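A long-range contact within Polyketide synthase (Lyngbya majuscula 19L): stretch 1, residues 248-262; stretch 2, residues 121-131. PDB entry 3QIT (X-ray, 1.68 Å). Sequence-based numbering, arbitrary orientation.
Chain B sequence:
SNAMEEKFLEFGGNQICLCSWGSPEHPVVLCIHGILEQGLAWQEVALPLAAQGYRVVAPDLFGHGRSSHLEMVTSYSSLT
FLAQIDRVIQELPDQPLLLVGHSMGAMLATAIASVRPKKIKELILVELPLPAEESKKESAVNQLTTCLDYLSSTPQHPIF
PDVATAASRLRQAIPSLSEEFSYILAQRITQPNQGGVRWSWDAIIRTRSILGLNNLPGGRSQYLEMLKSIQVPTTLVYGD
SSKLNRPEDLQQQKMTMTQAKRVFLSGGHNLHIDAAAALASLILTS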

# COMPACT_ATOMS: atom_id res chain seq x y z
N GLU B 248 26.48 2.74 -17.66
CA GLU B 248 25.37 2.02 -18.29
C GLU B 248 23.99 2.55 -17.90
O GLU B 248 23.06 2.50 -18.72
CB GLU B 248 25.42 0.51 -18.00
CG GLU B 248 25.60 0.16 -16.53
CD GLU B 248 27.06 -0.12 -16.19
OE1 GLU B 248 27.34 -1.28 -15.79
OE2 GLU B 248 27.91 0.79 -16.32
N ASP B 249 23.84 3.03 -16.67
CA ASP B 249 22.57 3.61 -16.21
C ASP B 249 22.34 4.96 -16.88
O ASP B 249 21.21 5.25 -17.29
CB ASP B 249 22.54 3.80 -14.69
CG ASP B 249 22.64 2.50 -13.91
OD1 ASP B 249 22.07 1.49 -14.37
OD2 ASP B 249 23.28 2.50 -12.83
N LEU B 250 23.39 5.78 -16.96
CA LEU B 250 23.31 7.06 -17.68
C LEU B 250 22.97 6.83 -19.14
O LEU B 250 22.12 7.54 -19.69
CB LEU B 250 24.63 7.83 -17.59
CG LEU B 250 25.06 8.37 -16.23
CD1 LEU B 250 26.41 9.07 -16.36
CD2 LEU B 250 24.02 9.32 -15.67
N GLN B 251 23.63 5.85 -19.75
CA GLN B 251 23.35 5.46 -21.13
C GLN B 251 21.91 5.00 -21.30
O GLN B 251 21.22 5.41 -22.25
CB GLN B 251 24.35 4.39 -21.60
CG GLN B 251 24.29 4.06 -23.09
CD GLN B 251 24.54 5.25 -24.01
OE1 GLN B 251 23.96 5.34 -25.10
NE2 GLN B 251 25.40 6.18 -23.58
N GLN B 252 21.45 4.14 -20.39
CA GLN B 252 20.08 3.66 -20.44
C GLN B 252 19.06 4.78 -20.37
O GLN B 252 18.12 4.80 -21.17
CB GLN B 252 19.80 2.63 -19.34
CG GLN B 252 18.47 1.91 -19.52
CD GLN B 252 18.33 1.24 -20.88
OE1 GLN B 252 19.08 0.33 -21.22
NE2 GLN B 252 17.36 1.71 -21.66
N GLN B 253 19.25 5.72 -19.44
CA GLN B 253 18.34 6.86 -19.33
C GLN B 253 18.31 7.71 -20.60
O GLN B 253 17.23 8.13 -21.04
CB GLN B 253 18.66 7.73 -18.10
CG GLN B 253 18.26 7.03 -16.79
CD GLN B 253 18.71 7.77 -15.54
OE1 GLN B 253 19.17 8.90 -15.61
NE2 GLN B 253 18.57 7.14 -14.38
N LYS B 254 19.48 7.91 -21.19
CA LYS B 254 19.59 8.71 -22.41
C LYS B 254 18.90 8.02 -23.60
O LYS B 254 18.21 8.69 -24.39
CB LYS B 254 21.07 8.99 -22.74
CG LYS B 254 21.30 9.64 -24.10
CD LYS B 254 22.74 10.03 -24.32
CE LYS B 254 23.68 8.84 -24.27
NZ LYS B 254 25.11 9.23 -24.48
N MET B 255 19.08 6.70 -23.70
CA MET B 255 18.48 5.88 -24.77
C MET B 255 16.96 5.81 -24.66
O MET B 255 16.24 5.78 -25.66
CB MET B 255 19.04 4.46 -24.74
CG MET B 255 20.50 4.32 -25.14
SD MET B 255 21.14 2.69 -24.65
CE MET B 255 22.44 2.44 -25.85
N THR B 256 16.47 5.77 -23.43
CA THR B 256 15.05 5.67 -23.17
C THR B 256 14.32 6.99 -23.36
O THR B 256 13.25 7.02 -23.97
CB THR B 256 14.83 5.09 -21.77
OG1 THR B 256 15.42 3.78 -21.74
CG2 THR B 256 13.35 4.99 -21.45
N MET B 257 14.91 8.07 -22.85
CA MET B 257 14.29 9.38 -22.87
C MET B 257 15.03 10.24 -23.89
O MET B 257 15.78 11.14 -23.51
CB MET B 257 14.37 10.03 -21.49
CG MET B 257 13.74 9.21 -20.35
SD MET B 257 13.68 10.14 -18.81
CE MET B 257 12.44 11.35 -19.23
N THR B 258 14.82 9.95 -25.18
CA THR B 258 15.62 10.55 -26.27
C THR B 258 15.41 12.05 -26.45
O THR B 258 16.26 12.74 -27.04
CB THR B 258 15.37 9.84 -27.62
OG1 THR B 258 13.97 9.82 -27.90
CG2 THR B 258 15.92 8.40 -27.60
N GLN B 259 14.28 12.56 -25.96
CA GLN B 259 13.97 13.98 -26.06
C GLN B 259 14.39 14.79 -24.85
O GLN B 259 14.33 16.02 -24.88
CB GLN B 259 12.49 14.22 -26.39
CG GLN B 259 12.15 14.00 -27.88
CD GLN B 259 13.10 14.73 -28.83
OE1 GLN B 259 13.87 14.11 -29.56
NE2 GLN B 259 13.04 16.07 -28.82
N ALA B 260 14.84 14.12 -23.79
CA ALA B 260 15.29 14.82 -22.57
C ALA B 260 16.59 15.58 -22.79
O ALA B 260 17.53 15.08 -23.43
CB ALA B 260 15.45 13.85 -21.41
N LYS B 261 16.63 16.79 -22.25
CA LYS B 261 17.87 17.53 -22.14
C LYS B 261 18.68 16.92 -21.02
O LYS B 261 18.12 16.32 -20.11
CB LYS B 261 17.57 18.98 -21.82
CG LYS B 261 16.73 19.66 -22.88
CD LYS B 261 16.22 20.98 -22.36
CE LYS B 261 14.78 21.22 -22.76
NZ LYS B 261 13.81 20.45 -21.92
N ARG B 262 20.01 17.02 -21.09
CA ARG B 262 20.87 16.40 -20.07
C ARG B 262 21.91 17.38 -19.60
O ARG B 262 22.54 18.08 -20.41
CB ARG B 262 21.54 15.13 -20.63
CG ARG B 262 20.51 14.05 -20.98
CD ARG B 262 21.07 12.91 -21.83
NE ARG B 262 22.50 12.70 -21.65
CZ ARG B 262 23.43 12.94 -22.58
NH1 ARG B 262 24.69 12.71 -22.29
NH2 ARG B 262 23.11 13.39 -23.79
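Stretch 2 (121-131) KELILVELPLP

The centre of this contact is a helix side chain that reaches a loop carbonyl: the amide of Gln253, in the body of the helix of stretch 1, donates a hydrogen bond from NE2 to the backbone O of Leu128, 2.9 Å away with an N-H...acceptor angle of 159°. With chi1 m and chi2 t, the side chain places its amide against stretch 2. The same NE2 lies 3.5 Å from CG of Leu130 and 3.9 Å from CD2 of Leu128, so the polar group also packs close to carbon atoms of two leucines; OE1 of Gln253 is satisfied elsewhere in the structure.

Stretch 2 is a strand up to Val126, then leaves it at Glu127, whose phi/psi of 56/59 is left-handed, and continues as an extended loop through Leu128, Pro129, Leu130 and Pro131. Stretch 1 is helical up to Thr256, leaves helical phi/psi at Met257, passes through a type I turn from Met257 to Ala260, closed by Ala260 N to Met257 O at 3.1 Å, and enters a strand at Lys261. The two stretches run in opposite senses: Asp249, early in stretch 1, has its CA 7.0 Å from that of Leu130, late in stretch 2, whereas the CA atoms of Lys261 and Ile124 are 9.4 Å apart. The wider spacing at the latter end is bridged by side chains alone.

Against the helix, Leu130 (chi1 m, chi2 t) points toward stretch 1 and sets its CD1 3.9 Å from O of Asp249 and 3.9 Å from CB of Gln252. One methyl thus meets the backbone of one helical residue and the base of the side chain of another. The end of the Gln252 side chain leads away from stretch 2, and its NE2 donates to OG1 of Thr256 at 2.8 Å, one turn further along the helix.

Past the helix, Met257 points toward the strand, and its CE approaches CD1 of Leu125 at 4.4 Å, a loose apolar contact between two buried side chains. At the far end, NZ of Lys261 forms a salt bridge with OE2 of Glu122, 2.8 Å away. The CB of Glu122 points sideways, but the end of its side chain comes nearer and meets the lysine; both atoms also have hydrogen bonds elsewhere in the structure. Altogether 371 Å² is buried, summed over both sides, with Gln253 and Leu130 contributing the largest shares at 79 and 78 Å².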

# COMPACT_ATOMS: atom_id res chain seq x y z
N LYS B 121 4.79 21.99 -16.96
CA LYS B 121 5.46 22.80 -18.00
C LYS B 121 6.83 22.20 -18.34
O LYS B 121 7.19 22.06 -19.52
CB LYS B 121 5.61 24.25 -17.51
CG LYS B 121 6.39 25.19 -18.42
CD LYS B 121 6.62 26.52 -17.68
CE LYS B 121 6.84 27.69 -18.65
NZ LYS B 121 8.11 27.59 -19.40
N GLU B 122 7.60 21.87 -17.30
CA GLU B 122 8.92 21.24 -17.46
C GLU B 122 9.15 20.31 -16.29
O GLU B 122 8.80 20.63 -15.16
CB GLU B 122 10.05 22.28 -17.51
CG GLU B 122 11.49 21.68 -17.63
CD GLU B 122 11.96 21.46 -19.07
OE1 GLU B 122 11.42 22.12 -19.98
OE2 GLU B 122 12.87 20.64 -19.30
N LEU B 123 9.74 19.15 -16.58
CA LEU B 123 10.07 18.15 -15.59
C LEU B 123 11.57 18.14 -15.39
O LEU B 123 12.31 17.89 -16.35
CB LEU B 123 9.61 16.78 -16.10
CG LEU B 123 9.82 15.57 -15.21
CD1 LEU B 123 9.00 15.68 -13.87
CD2 LEU B 123 9.45 14.27 -15.98
N ILE B 124 12.01 18.42 -14.17
CA ILE B 124 13.45 18.53 -13.87
C ILE B 124 13.78 17.39 -12.91
O ILE B 124 13.31 17.37 -11.76
CB ILE B 124 13.79 19.90 -13.25
CG1 ILE B 124 13.45 21.00 -14.27
CG2 ILE B 124 15.29 19.97 -12.90
CD1 ILE B 124 13.13 22.32 -13.69
N LEU B 125 14.57 16.43 -13.41
CA LEU B 125 14.84 15.19 -12.68
C LEU B 125 16.27 15.20 -12.18
O LEU B 125 17.20 15.06 -12.95
CB LEU B 125 14.58 13.97 -13.60
CG LEU B 125 13.15 13.98 -14.15
CD1 LEU B 125 12.99 12.85 -15.17
CD2 LEU B 125 12.13 13.83 -13.01
N VAL B 126 16.43 15.43 -10.87
CA VAL B 126 17.78 15.57 -10.31
C VAL B 126 18.17 14.24 -9.70
O VAL B 126 17.50 13.76 -8.78
CB VAL B 126 17.84 16.68 -9.24
CG1 VAL B 126 19.29 16.88 -8.75
CG2 VAL B 126 17.33 17.99 -9.83
N GLU B 127 19.22 13.64 -10.27
CA GLU B 127 19.74 12.34 -9.80
C GLU B 127 18.67 11.25 -9.79
O GLU B 127 18.37 10.63 -8.76
CB GLU B 127 20.42 12.51 -8.44
CG GLU B 127 21.77 13.25 -8.58
CD GLU B 127 22.88 12.31 -8.98
OE1 GLU B 127 23.10 11.32 -8.22
OE2 GLU B 127 23.52 12.52 -10.05
N LEU B 128 18.11 11.02 -10.97
CA LEU B 128 17.09 10.01 -11.17
C LEU B 128 17.71 8.63 -11.05
O LEU B 128 18.67 8.33 -11.74
CB LEU B 128 16.46 10.17 -12.56
CG LEU B 128 15.37 9.16 -12.88
CD1 LEU B 128 14.05 9.51 -12.15
CD2 LEU B 128 15.17 9.07 -14.40
N PRO B 129 17.18 7.79 -10.13
CA PRO B 129 17.72 6.41 -10.07
C PRO B 129 17.07 5.49 -11.09
O PRO B 129 16.06 5.85 -11.71
CB PRO B 129 17.39 5.98 -8.63
CG PRO B 129 16.31 6.92 -8.13
CD PRO B 129 16.17 8.08 -9.10
N LEU B 130 17.66 4.32 -11.30
CA LEU B 130 16.99 3.28 -12.06
C LEU B 130 16.95 2.07 -11.14
O LEU B 130 17.92 1.83 -10.41
CB LEU B 130 17.77 2.94 -13.33
CG LEU B 130 17.64 3.80 -14.59
CD1 LEU B 130 18.38 3.12 -15.76
CD2 LEU B 130 16.18 4.05 -14.94
N PRO B 131 15.83 1.33 -11.16
CA PRO B 131 15.76 0.05 -10.45
C PRO B 131 16.80 -0.94 -10.98
O PRO B 131 17.05 -0.99 -12.20
CB PRO B 131 14.35 -0.46 -10.78
CG PRO B 131 13.58 0.75 -11.16
CD PRO B 131 14.56 1.65 -11.83